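Local atomic coordinates of hypothetical glycoside hydrolase (Parabacteroides distasonis, PDB entry 3TAW), a protein that is of unknown function but belongs to a glycoside hydrolase-like family of the beta-fructosidase clan, whose members share a five-bladed beta-propeller fold. Residues A[230-234]-A[293-299]. Residue numbers count along the deposited sequence, not the author numbering.
Sequences LKLFS and PTKLIGR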
loop_
_atom_site.group_PDB
_atom_site.type_symbol
_atom_site.label_atom_id
_atom_site.label_comp_id
_atom_site.label_asym_id
_atom_site.label_seq_id
_atom_site.Cartn_x
_atom_site.Cartn_y
_atom_site.Cartn_z
ATOM N N LEU A 230 -11.130 16.722 -2.840
ATOM C CA LEU A 230 -10.622 17.032 -4.155
ATOM C C LEU A 230 -10.150 15.744 -4.850
ATOM O O LEU A 230 -9.306 15.010 -4.314
ATOM C CB LEU A 230 -9.464 18.014 -4.030
ATOM C CG LEU A 230 -8.957 18.605 -5.326
ATOM C CD1 LEU A 230 -9.984 19.676 -5.877
ATOM C CD2 LEU A 230 -7.534 19.154 -5.144
ATOM N N LYS A 231 -10.657 15.514 -6.060
ATOM C CA LYS A 231 -10.259 14.351 -6.844
ATOM C C LYS A 231 -9.137 14.717 -7.798
ATOM O O LYS A 231 -9.364 15.408 -8.782
ATOM C CB LYS A 231 -11.463 13.811 -7.620
ATOM C CG LYS A 231 -12.560 13.228 -6.729
ATOM C CD LYS A 231 -13.816 12.954 -7.562
ATOM C CE LYS A 231 -15.043 12.773 -6.694
ATOM N NZ LYS A 231 -16.272 12.648 -7.546
ATOM N N LEU A 232 -7.914 14.267 -7.514
ATOM C CA LEU A 232 -6.777 14.542 -8.411
ATOM C C LEU A 232 -6.900 13.800 -9.740
ATOM O O LEU A 232 -6.577 14.337 -10.817
ATOM C CB LEU A 232 -5.457 14.160 -7.716
ATOM C CG LEU A 232 -4.901 15.216 -6.754
ATOM C CD1 LEU A 232 -5.836 15.559 -5.620
ATOM C CD2 LEU A 232 -3.533 14.736 -6.196
ATOM N N PHE A 233 -7.360 12.555 -9.664
ATOM C CA PHE A 233 -7.853 11.854 -10.831
ATOM C C PHE A 233 -8.780 10.730 -10.393
ATOM O O PHE A 233 -8.976 10.499 -9.185
ATOM C CB PHE A 233 -6.755 11.407 -11.820
ATOM C CG PHE A 233 -5.829 10.297 -11.345
ATOM C CD1 PHE A 233 -6.155 8.950 -11.514
ATOM C CD2 PHE A 233 -4.574 10.598 -10.826
ATOM C CE1 PHE A 233 -5.270 7.948 -11.148
ATOM C CE2 PHE A 233 -3.691 9.582 -10.443
ATOM C CZ PHE A 233 -4.033 8.264 -10.598
ATOM N N SER A 234 -9.427 10.122 -11.381
ATOM C CA SER A 234 -10.537 9.229 -11.119
ATOM C C SER A 234 -10.528 8.072 -12.112
ATOM O O SER A 234 -9.854 8.130 -13.158
ATOM C CB SER A 234 -11.858 9.991 -11.281
ATOM O OG SER A 234 -11.962 11.102 -10.419
ATOM N N PRO A 293 1.770 19.546 -6.769
ATOM C CA PRO A 293 1.628 18.112 -6.712
ATOM C C PRO A 293 0.208 17.597 -6.974
ATOM O O PRO A 293 0.003 16.399 -6.952
ATOM C CB PRO A 293 2.081 17.771 -5.280
ATOM C CG PRO A 293 1.757 19.025 -4.508
ATOM C CD PRO A 293 2.049 20.131 -5.436
ATOM N N THR A 294 -0.754 18.487 -7.219
ATOM C CA THR A 294 -2.084 18.067 -7.661
ATOM C C THR A 294 -2.220 18.115 -9.199
ATOM O O THR A 294 -3.251 17.711 -9.751
ATOM C CB THR A 294 -3.205 18.935 -7.039
ATOM O OG1 THR A 294 -3.123 20.291 -7.487
ATOM C CG2 THR A 294 -3.170 18.859 -5.503
ATOM N N LYS A 295 -1.210 18.671 -9.870
ATOM C CA LYS A 295 -1.222 18.777 -11.321
ATOM C C LYS A 295 -0.756 17.464 -11.961
ATOM O O LYS A 295 0.405 17.075 -11.842
ATOM C CB LYS A 295 -0.355 19.931 -11.790
ATOM C CG LYS A 295 -0.356 20.136 -13.319
ATOM C CD LYS A 295 0.702 21.158 -13.747
ATOM C CE LYS A 295 0.716 21.375 -15.259
ATOM N NZ LYS A 295 1.728 22.398 -15.695
ATOM N N LEU A 296 -1.680 16.770 -12.620
ATOM C CA LEU A 296 -1.376 15.496 -13.258
ATOM C C LEU A 296 -0.743 15.777 -14.611
ATOM O O LEU A 296 -1.342 16.476 -15.460
ATOM C CB LEU A 296 -2.649 14.686 -13.430
ATOM C CG LEU A 296 -2.521 13.310 -14.065
ATOM C CD1 LEU A 296 -1.846 12.324 -13.099
ATOM C CD2 LEU A 296 -3.917 12.786 -14.452
ATOM N N ILE A 297 0.477 15.266 -14.806
ATOM C CA ILE A 297 1.220 15.490 -16.041
ATOM C C ILE A 297 1.616 14.215 -16.785
ATOM O O ILE A 297 2.278 14.263 -17.837
ATOM C CB ILE A 297 2.488 16.323 -15.775
ATOM C CG1 ILE A 297 3.414 15.630 -14.778
ATOM C CG2 ILE A 297 2.132 17.727 -15.251
ATOM C CD1 ILE A 297 4.774 16.370 -14.665
ATOM N N GLY A 298 1.213 13.068 -16.250
ATOM C CA GLY A 298 1.429 11.791 -16.936
ATOM C C GLY A 298 0.564 10.706 -16.331
ATOM O O GLY A 298 0.220 10.772 -15.162
ATOM N N ARG A 299 0.204 9.727 -17.158
ATOM C CA ARG A 299 -0.583 8.561 -16.713
ATOM C C ARG A 299 -0.473 7.462 -17.759
ATOM O O ARG A 299 -0.701 7.721 -18.948
ATOM C CB ARG A 299 -2.038 8.977 -16.548
ATOM C CG ARG A 299 -2.965 7.969 -15.915
ATOM C CD ARG A 299 -4.322 8.621 -15.702
ATOM N NE ARG A 299 -5.309 7.747 -15.084
ATOM C CZ ARG A 299 -6.546 8.108 -14.747
ATOM N NH1 ARG A 299 -6.969 9.351 -14.976
ATOM N NH2 ARG A 299 -7.370 7.238 -14.167
HETATM O O HOH W 1 -5.324 16.756 -11.021
HETATM O O HOH W 2 -9.392 10.956 -14.204
#
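Residues 230-234, part of the loop between strands 220-221 and 244-254, run in the same general direction as 293-299, which turns into the strand 296-299. The backbones come closest at L232 and T294, with CA atoms 5.9 Å apart. Two carbonyls, L232 O and T294 O, face each other, and water 1 donates to both (2.7 and 2.6 Å). At this end L232 lies against the turn: its CD2 is 3.9 Å from T294 CA and 4.0 Å from P293 O, while CD2 of L230 reaches T294 CG2 at 4.4 Å. Next, F233 points toward the strand, its CD2 3.9 Å from L296 CD1 in an apolar contact. R299, fully extended, reaches back to the loop. F233 CD1 lies over one face of its guanidinium, 3.4 Å from R299 CZ, the approach being oblique to the ring; near the guanidinium plane, NH2 donates a nearly straight hydrogen bond to S234 O (2.8 Å, 169°). Water 2 adds a second link, accepting from S234 N (2.9 Å) and R299 NH1 (3.0 Å). The same NH2 also forms a salt bridge with D241, so R299 holds two points of the one loop. L232 and F233 both face V208 in a classic beta bulge, and I297 and G298 form another opposite L287 of strand 281-288. F233 is buried, edge-to-face with Y262 of strand 257-265 and touching A286, F288 and T245. The contact is consistent with a seam between successive propeller blades: the loop, bonded to V208 beside strand 209-213, meets 296-299, last strand of the next blade, antiparallel to 281-288.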